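Local coordinates for capsule biosynthesis protein CapD proenzyme (Bacillus anthracis, PDB 3G9K) that cleaves the poly-gamma-D-glutamate capsule of the anthrax bacillus and joins it by an amide bond to meso-diaminopimelic acid of the peptidoglycan, at residues A[106-109]-A[110-113]; A[116-119]-A[120-124]; A[146-149]-A[150-153]; A[152-155]-A[156-159]. All coordinates share one frame; numbering follows the deposited sequence.

Interaction 1 of 4, residues A[106-109]-A[110-113]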
loop_
_atom_site.group_PDB
_atom_site.type_symbol
_atom_site.label_atom_id
_atom_site.label_comp_id
_atom_site.label_asym_id
_atom_site.label_seq_id
_atom_site.Cartn_x
_atom_site.Cartn_y
_atom_site.Cartn_z
ATOM N N ALA A 106 2.832 -3.061 16.590
ATOM C CA ALA A 106 1.645 -2.641 17.373
ATOM C C ALA A 106 0.321 -2.765 16.594
ATOM O O ALA A 106 -0.702 -3.223 17.155
ATOM C CB ALA A 106 1.803 -1.229 17.888
ATOM N N GLY A 107 0.335 -2.405 15.310
ATOM C CA GLY A 107 -0.817 -2.572 14.434
ATOM C C GLY A 107 -1.284 -3.995 14.316
ATOM O O GLY A 107 -2.455 -4.284 14.517
HETATM N N MSE A 108 -0.335 -4.868 13.966
HETATM C CA MSE A 108 -0.633 -6.286 13.790
HETATM C C MSE A 108 -1.143 -6.911 15.088
HETATM O O MSE A 108 -2.111 -7.694 15.066
HETATM C CB MSE A 108 0.602 -7.044 13.281
HETATM C CG MSE A 108 1.087 -6.628 11.877
HETATM SE SE MSE A 108 -0.294 -6.735 10.509
HETATM C CE MSE A 108 -0.381 -4.920 9.907
ATOM N N GLU A 109 -0.531 -6.549 16.237
ATOM C CA GLU A 109 -1.011 -7.097 17.501
ATOM C C GLU A 109 -2.415 -6.613 17.846
ATOM O O GLU A 109 -3.234 -7.410 18.312
ATOM C CB GLU A 109 -0.082 -6.785 18.662
ATOM C CG GLU A 109 -0.583 -7.383 19.997
ATOM C CD GLU A 109 0.500 -7.380 21.029
ATOM O OE1 GLU A 109 1.437 -8.191 20.904
ATOM O OE2 GLU A 109 0.424 -6.543 21.930
ATOM N N TYR A 110 -2.679 -5.324 17.659
ATOM C CA TYR A 110 -4.007 -4.737 17.858
ATOM C C TYR A 110 -5.081 -5.365 16.959
ATOM O O TYR A 110 -6.190 -5.681 17.391
ATOM C CB TYR A 110 -3.989 -3.230 17.607
ATOM C CG TYR A 110 -5.323 -2.576 17.912
ATOM C CD1 TYR A 110 -6.394 -2.678 17.020
ATOM C CD2 TYR A 110 -5.531 -1.895 19.124
ATOM C CE1 TYR A 110 -7.618 -2.131 17.320
ATOM C CE2 TYR A 110 -6.767 -1.331 19.426
ATOM C CZ TYR A 110 -7.788 -1.459 18.526
ATOM O OH TYR A 110 -9.016 -0.914 18.821
ATOM N N ILE A 111 -4.734 -5.518 15.690
ATOM C CA ILE A 111 -5.581 -6.181 14.708
ATOM C C ILE A 111 -5.853 -7.600 15.126
ATOM O O ILE A 111 -6.976 -8.049 15.122
ATOM C CB ILE A 111 -4.912 -6.149 13.301
ATOM C CG1 ILE A 111 -4.958 -4.692 12.797
ATOM C CG2 ILE A 111 -5.607 -7.166 12.312
ATOM C CD1 ILE A 111 -4.033 -4.325 11.555
ATOM N N HIS A 112 -4.800 -8.344 15.473
ATOM C CA HIS A 112 -5.020 -9.685 15.945
ATOM C C HIS A 112 -5.979 -9.773 17.148
ATOM O O HIS A 112 -6.906 -10.592 17.146
ATOM C CB HIS A 112 -3.700 -10.336 16.355
ATOM C CG HIS A 112 -3.904 -11.624 17.079
ATOM N ND1 HIS A 112 -4.116 -11.681 18.442
ATOM C CD2 HIS A 112 -4.034 -12.889 16.617
ATOM C CE1 HIS A 112 -4.338 -12.938 18.789
ATOM N NE2 HIS A 112 -4.318 -13.686 17.701
ATOM N N ASP A 113 -5.726 -8.966 18.172
ATOM C CA ASP A 113 -6.455 -9.084 19.435
ATOM C C ASP A 113 -7.908 -8.657 19.303
ATOM O O ASP A 113 -8.770 -9.081 20.089
ATOM C CB ASP A 113 -5.800 -8.233 20.500
ATOM C CG ASP A 113 -4.466 -8.789 20.944
ATOM O OD1 ASP A 113 -4.036 -9.881 20.486
ATOM O OD2 ASP A 113 -3.825 -8.114 21.749
HETATM O O HOH W 1 -1.513 -8.122 23.642
#
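In E109 the CG carbon is turned anti to the backbone N (chi1 -179°), whereas D113 sets its CG anti to the carbonyl carbon, and these two choices bring the acidic side chains of successive turns together. E109 CG lies 3.8 Å from D113 OD2; the carboxylate planes are 16° apart although the side chains run at a slant to each other, with E109 OE2 4.5 Å from D113 OD2. Such a like-charge pair should be mildly repulsive, but a water eases it by donating to both: 3.0 Å to D113 OD2 and, weakly, to E109 OE2. E109 OE1 accepts from the backbone N of A190. Both segments belong to helix 104-115, whose i to i+4 bonds run from Y110 N to A106 O through D113 N to E109 O, and whose buried side packs against helix 44-58 and strand 68-74. There the flexible selenomethionine M108 and the branched I111 lie side by side and point the same way, M108 CE 4.1 Å from I111 CD1, and both touch M71. I111 CG1 comes to 3.1 Å from G107 O. H112 ND1 donates to D113 OD1 at 2.7 Å, almost straight (164°) and in the ring plane, using the oxygen's anti lone pair. H112 NE2 faces L118 O; two N-H donors, if both bonds hold, would suit a doubly protonated imidazole.

Interaction 2 of 4, residues A[116-119]-A[120-124]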
loop_
_atom_site.group_PDB
_atom_site.type_symbol
_atom_site.label_atom_id
_atom_site.label_comp_id
_atom_site.label_asym_id
_atom_site.label_seq_id
_atom_site.Cartn_x
_atom_site.Cartn_y
_atom_site.Cartn_z
ATOM N N GLY A 116 -8.758 -10.739 14.927
ATOM C CA GLY A 116 -8.244 -12.026 14.545
ATOM C C GLY A 116 -8.801 -13.242 15.242
ATOM O O GLY A 116 -9.671 -13.162 16.076
ATOM N N SER A 117 -8.278 -14.386 14.870
ATOM C CA SER A 117 -8.851 -15.645 15.350
ATOM C C SER A 117 -7.817 -16.599 15.910
ATOM O O SER A 117 -7.913 -17.032 17.068
ATOM C CB SER A 117 -9.630 -16.338 14.223
ATOM O OG SER A 117 -10.865 -15.692 14.053
ATOM N N LEU A 118 -6.835 -16.931 15.099
ATOM C CA LEU A 118 -5.785 -17.842 15.526
ATOM C C LEU A 118 -4.823 -17.091 16.476
ATOM O O LEU A 118 -4.770 -15.865 16.464
ATOM C CB LEU A 118 -5.057 -18.388 14.306
ATOM C CG LEU A 118 -5.866 -19.325 13.381
ATOM C CD1 LEU A 118 -5.227 -19.532 11.989
ATOM C CD2 LEU A 118 -6.024 -20.672 14.077
ATOM N N PRO A 119 -4.099 -17.822 17.344
ATOM C CA PRO A 119 -3.083 -17.155 18.166
ATOM C C PRO A 119 -1.964 -16.544 17.330
ATOM O O PRO A 119 -1.622 -17.063 16.262
ATOM C CB PRO A 119 -2.506 -18.300 19.008
ATOM C CG PRO A 119 -2.850 -19.523 18.273
ATOM C CD PRO A 119 -4.159 -19.265 17.610
HETATM N N MSE A 120 -1.400 -15.465 17.870
HETATM C CA MSE A 120 -0.391 -14.701 17.156
HETATM C C MSE A 120 0.834 -15.523 16.776
HETATM O O MSE A 120 1.327 -15.426 15.651
HETATM C CB MSE A 120 0.009 -13.479 17.981
HETATM C CG MSE A 120 0.843 -12.506 17.215
HETATM SE SE MSE A 120 -0.170 -11.932 15.658
HETATM C CE MSE A 120 -0.234 -10.069 16.092
ATOM N N GLY A 121 1.305 -16.349 17.695
ATOM C CA GLY A 121 2.514 -17.078 17.448
ATOM C C GLY A 121 2.519 -17.788 16.122
ATOM O O GLY A 121 3.447 -17.716 15.378
ATOM N N GLU A 122 1.451 -18.493 15.851
ATOM C CA GLU A 122 1.293 -19.242 14.603
ATOM C C GLU A 122 1.404 -18.356 13.361
ATOM O O GLU A 122 1.982 -18.738 12.347
ATOM C CB GLU A 122 -0.092 -19.900 14.513
ATOM C CG GLU A 122 -0.437 -20.914 15.531
ATOM C CD GLU A 122 -1.856 -21.483 15.342
ATOM O OE1 GLU A 122 -2.490 -21.269 14.273
ATOM O OE2 GLU A 122 -2.340 -22.152 16.257
ATOM N N LEU A 123 0.789 -17.191 13.442
ATOM C CA LEU A 123 0.772 -16.239 12.341
ATOM C C LEU A 123 2.133 -15.612 11.982
ATOM O O LEU A 123 2.338 -15.254 10.828
ATOM C CB LEU A 123 -0.243 -15.174 12.667
ATOM C CG LEU A 123 -1.665 -15.659 12.987
ATOM C CD1 LEU A 123 -2.573 -14.456 13.306
ATOM C CD2 LEU A 123 -2.314 -16.509 11.852
ATOM N N LEU A 124 3.070 -15.542 12.955
ATOM C CA LEU A 124 4.408 -15.004 12.719
ATOM C C LEU A 124 5.339 -16.038 12.152
ATOM O O LEU A 124 6.370 -15.695 11.594
ATOM C CB LEU A 124 4.994 -14.431 14.026
ATOM C CG LEU A 124 4.697 -12.950 14.300
ATOM C CD1 LEU A 124 3.237 -12.705 14.425
ATOM C CD2 LEU A 124 5.428 -12.464 15.578
#
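E122 folds back over L118 and P119 at the start of helix 120-133, where P119 occupies the N-cap position. Following E122 outward, CB sits 3.7 Å from P119 O, and CG, set anti to the carbonyl carbon (chi1 -63°), comes to 3.9 Å from P119 CG. With the chain extended beyond CG, E122 CD lies 3.7 Å from P119 CG, and the two oxygens part company: OE2 lies 3.4 Å from P119 CG, while OE1 turns to L118 and rests 3.6 Å from its CD2. These are van der Waals contacts of a carboxylate with aliphatic carbon. The type still suits the place, because an acid in the first turn of a helix is probably favoured by the partial positive charge of that end. Proline suits its position too: it needs no N-H there, and its extended psi leads the chain into the helix. L118 crosses E122 at about a right angle, and its backbone N donates to D46, outside the segments. On the inner side L123, buried against I49 and V50 of helix 44-58, sets its branched end against L118 and P119. M120 touches I49 and H112, its long flexible chain reaching both helices. L123 CG lies 3.6 Å from P119 O, and L123 CD2 is 4.1 Å from L118 CB.

Interaction 3 of 4, residues A[146-149]-A[150-153]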
loop_
_atom_site.group_PDB
_atom_site.type_symbol
_atom_site.label_atom_id
_atom_site.label_comp_id
_atom_site.label_asym_id
_atom_site.label_seq_id
_atom_site.Cartn_x
_atom_site.Cartn_y
_atom_site.Cartn_z
ATOM N N ASP A 146 20.622 -2.267 -5.826
ATOM C CA ASP A 146 21.538 -1.597 -6.733
ATOM C C ASP A 146 21.325 -0.100 -6.717
ATOM O O ASP A 146 22.255 0.650 -6.441
ATOM C CB ASP A 146 21.385 -2.154 -8.165
ATOM C CG ASP A 146 22.299 -1.457 -9.137
ATOM O OD1 ASP A 146 23.427 -1.920 -9.293
ATOM O OD2 ASP A 146 21.909 -0.398 -9.664
ATOM N N LEU A 147 20.095 0.347 -6.959
ATOM C CA LEU A 147 19.764 1.749 -6.983
ATOM C C LEU A 147 19.904 2.448 -5.638
ATOM O O LEU A 147 20.142 3.675 -5.612
ATOM C CB LEU A 147 18.344 1.980 -7.485
ATOM C CG LEU A 147 18.098 1.540 -8.933
ATOM C CD1 LEU A 147 16.634 1.795 -9.337
ATOM C CD2 LEU A 147 19.099 2.220 -9.875
ATOM N N ALA A 148 19.729 1.701 -4.541
ATOM C CA ALA A 148 19.826 2.287 -3.203
ATOM C C ALA A 148 21.260 2.343 -2.681
ATOM O O ALA A 148 21.534 3.041 -1.706
ATOM C CB ALA A 148 18.918 1.513 -2.192
ATOM N N LYS A 149 22.169 1.587 -3.280
ATOM C CA LYS A 149 23.498 1.407 -2.709
ATOM C C LYS A 149 24.180 2.739 -2.343
ATOM O O LYS A 149 24.824 2.834 -1.275
ATOM C CB LYS A 149 24.332 0.566 -3.655
ATOM C CG LYS A 149 25.728 0.160 -3.192
ATOM C CD LYS A 149 26.409 -0.638 -4.276
ATOM C CE LYS A 149 27.906 -0.860 -3.947
ATOM N NZ LYS A 149 28.560 0.430 -3.515
ATOM N N PRO A 150 24.107 3.751 -3.233
ATOM C CA PRO A 150 24.693 5.067 -2.870
ATOM C C PRO A 150 24.163 5.726 -1.595
ATOM O O PRO A 150 24.926 6.396 -0.857
ATOM C CB PRO A 150 24.334 5.937 -4.090
ATOM C CG PRO A 150 24.388 4.942 -5.252
ATOM C CD PRO A 150 23.642 3.760 -4.638
ATOM N N ARG A 151 22.864 5.589 -1.360
ATOM C CA ARG A 151 22.235 6.143 -0.188
ATOM C C ARG A 151 22.432 5.267 1.083
ATOM O O ARG A 151 22.538 5.820 2.176
ATOM C CB ARG A 151 20.757 6.358 -0.463
ATOM C CG ARG A 151 20.041 7.206 0.532
ATOM C CD ARG A 151 18.661 7.584 0.027
ATOM N NE ARG A 151 17.938 6.412 -0.476
ATOM C CZ ARG A 151 17.230 5.575 0.291
ATOM N NH1 ARG A 151 17.097 5.790 1.584
ATOM N NH2 ARG A 151 16.628 4.530 -0.264
ATOM N N ILE A 152 22.538 3.935 0.962
ATOM C CA ILE A 152 22.375 3.082 2.167
ATOM C C ILE A 152 23.525 2.172 2.512
ATOM O O ILE A 152 23.599 1.703 3.636
ATOM C CB ILE A 152 21.088 2.201 2.071
ATOM C CG1 ILE A 152 21.240 1.007 1.129
ATOM C CG2 ILE A 152 19.928 3.050 1.615
ATOM C CD1 ILE A 152 20.002 0.096 1.129
ATOM N N TYR A 153 24.400 1.929 1.556
ATOM C CA TYR A 153 25.355 0.860 1.714
ATOM C C TYR A 153 26.387 1.248 2.767
ATOM O O TYR A 153 27.043 2.275 2.651
ATOM C CB TYR A 153 26.023 0.533 0.397
ATOM C CG TYR A 153 27.061 -0.566 0.525
ATOM C CD1 TYR A 153 26.745 -1.763 1.117
ATOM C CD2 TYR A 153 28.357 -0.381 0.088
ATOM C CE1 TYR A 153 27.687 -2.768 1.242
ATOM C CE2 TYR A 153 29.310 -1.371 0.215
ATOM C CZ TYR A 153 28.978 -2.562 0.784
ATOM O OH TYR A 153 29.941 -3.563 0.899
HETATM O O HOH W 2 27.084 3.661 0.253
#
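The last turn of helix 139-152 is kinked by P150, and A148, K149, I152 and Y153 hold it together across the bend. Proline has no N-H to give, and P150 puts CD 3.6 Å from L147 O and 3.9 Å from D146 O, where an N-H would otherwise bond to the turn before; R151 N finds only a weak bond to A148 O. That carbonyl is held chiefly by I152 N, 3.0 Å away and almost in line with the A148 carbonyl, though the N-H...O angle is only 135°. K149 O then takes Y153 N at 3.0 Å, as well as a water that also donates to Y153 O and so bridges the turn where Y153 leaves the helix. Packing before a proline is tight: K149 CB is 3.4 Å from P150 CD. I152 carries CG1 between its N and its carbonyl carbon (chi1 76°), which puts CD1 3.8 Å from A148 CB; the alanine methyl is short enough to lie against it, and also packs on F24 of the enzyme's other chain. One face of the R151 guanidinium meets I152 CG2, and its ends donate to F23 O and G25 O of that other chain. K149 and Y153 run side by side. Their aliphatic parts touch first, K149 CG 3.6 Å from Y153 CB; beyond the lysine's final bend, K149 NZ lies obliquely 3.7 Å from Y153 CD2.

Interaction 4 of 4, residues A[152-155]-A[156-159]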
loop_
_atom_site.group_PDB
_atom_site.type_symbol
_atom_site.label_atom_id
_atom_site.label_comp_id
_atom_site.label_asym_id
_atom_site.label_seq_id
_atom_site.Cartn_x
_atom_site.Cartn_y
_atom_site.Cartn_z
ATOM N N ILE A 152 22.538 3.935 0.962
ATOM C CA ILE A 152 22.375 3.082 2.167
ATOM C C ILE A 152 23.525 2.172 2.512
ATOM O O ILE A 152 23.599 1.703 3.636
ATOM C CB ILE A 152 21.088 2.201 2.071
ATOM C CG1 ILE A 152 21.240 1.007 1.129
ATOM C CG2 ILE A 152 19.928 3.050 1.615
ATOM C CD1 ILE A 152 20.002 0.096 1.129
ATOM N N TYR A 153 24.400 1.929 1.556
ATOM C CA TYR A 153 25.355 0.860 1.714
ATOM C C TYR A 153 26.387 1.248 2.767
ATOM O O TYR A 153 27.043 2.275 2.651
ATOM C CB TYR A 153 26.023 0.533 0.397
ATOM C CG TYR A 153 27.061 -0.566 0.525
ATOM C CD1 TYR A 153 26.745 -1.763 1.117
ATOM C CD2 TYR A 153 28.357 -0.381 0.088
ATOM C CE1 TYR A 153 27.687 -2.768 1.242
ATOM C CE2 TYR A 153 29.310 -1.371 0.215
ATOM C CZ TYR A 153 28.978 -2.562 0.784
ATOM O OH TYR A 153 29.941 -3.563 0.899
ATOM N N SER A 154 26.493 0.426 3.795
ATOM C CA SER A 154 27.272 0.735 4.981
ATOM C C SER A 154 27.873 -0.573 5.373
ATOM O O SER A 154 27.599 -1.601 4.731
ATOM C CB SER A 154 26.372 1.305 6.116
ATOM O OG SER A 154 25.440 0.346 6.644
ATOM N N ASP A 155 28.657 -0.576 6.445
ATOM C CA ASP A 155 29.305 -1.816 6.863
ATOM C C ASP A 155 28.325 -2.757 7.574
ATOM O O ASP A 155 28.679 -3.888 7.861
ATOM C CB ASP A 155 30.553 -1.546 7.739
ATOM C CG ASP A 155 30.249 -0.768 9.014
ATOM O OD1 ASP A 155 29.075 -0.414 9.286
ATOM O OD2 ASP A 155 31.213 -0.476 9.754
ATOM N N LYS A 156 27.111 -2.281 7.857
ATOM C CA LYS A 156 26.092 -3.080 8.541
ATOM C C LYS A 156 25.324 -4.023 7.578
ATOM O O LYS A 156 24.590 -4.897 8.037
ATOM C CB LYS A 156 25.051 -2.156 9.186
ATOM C CG LYS A 156 25.474 -1.308 10.413
ATOM C CD LYS A 156 24.206 -1.043 11.261
ATOM C CE LYS A 156 24.291 0.201 12.126
ATOM N NZ LYS A 156 23.006 0.471 12.856
ATOM N N LEU A 157 25.501 -3.837 6.268
ATOM C CA LEU A 157 24.589 -4.378 5.254
ATOM C C LEU A 157 25.211 -5.507 4.412
ATOM O O LEU A 157 24.794 -5.776 3.276
ATOM C CB LEU A 157 24.098 -3.203 4.378
ATOM C CG LEU A 157 22.761 -2.579 4.745
ATOM C CD1 LEU A 157 22.426 -2.567 6.233
ATOM C CD2 LEU A 157 22.564 -1.216 4.086
ATOM N N SER A 158 26.168 -6.219 4.980
ATOM C CA SER A 158 26.906 -7.181 4.178
ATOM C C SER A 158 26.017 -8.285 3.611
ATOM O O SER A 158 26.252 -8.714 2.500
ATOM C CB SER A 158 28.050 -7.796 4.985
ATOM O OG SER A 158 27.528 -8.314 6.185
ATOM N N ILE A 159 24.983 -8.735 4.330
ATOM C CA ILE A 159 24.098 -9.798 3.759
ATOM C C ILE A 159 23.342 -9.432 2.476
ATOM O O ILE A 159 22.980 -10.331 1.690
ATOM C CB ILE A 159 23.069 -10.368 4.754
ATOM C CG1 ILE A 159 21.957 -9.353 5.085
ATOM C CG2 ILE A 159 23.709 -10.811 6.012
ATOM C CD1 ILE A 159 20.966 -9.917 6.087
#
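S154 to L157 reverse the chain in a type I beta turn, closed by a weak bond, L157 N to S154 O, 3.4 Å. S154 adds a second link from its side chain: with OG lying between the backbone N and the carbonyl carbon (chi1 67°), OG accepts K156 N at 3.3 Å, again weakly, in the manner of an ST turn. A short hydroxyl side chain is suited to this reach forward to the N-H two residues on. OG also brushes K156 CB at 3.6 Å. L157, the buried member, packs against the inner side, on I152: the L157 side chain crosses that of I152 at about a right angle, CD2 coming 3.9 Å from I152 CG1 and pressing to 3.1 Å from I152 O. L157 CB lies 4.4 Å from Y153 CD1, obliquely to the ring. K156 extends away from the turn, and its NZ donates to Y29 O of the enzyme's other chain, whose Y29 also packs on L157. The turn lies in the loop that leads from helix 139-152 toward strand 172-173, with Y161 of that loop meeting the Y153 ring and the second chain alongside.

Overall arrangement
The four contacts form two pairs in the helical part of the N-terminal chain of this two-chain gamma-glutamyltransferase-family enzyme (Ntn-hydrolase clan). Interaction 1 lies on helix 104-115, interaction 2 on the loop and first turn of the next helix, centres 10 Å apart. They touch directly: H112 NE2 is 2.5 Å from L118 O, a probable hydrogen bond, and M120 CE packs on the backbone of M108 and E109. Interactions 3 and 4, with centres 9 Å apart, share I152 and Y153. Interaction 1 is about 32 Å from interaction 3 between centres, on the opposite side of the chain's centre. Only the second pair touches the enzyme's other chain, which in this family begins with the catalytic threonine.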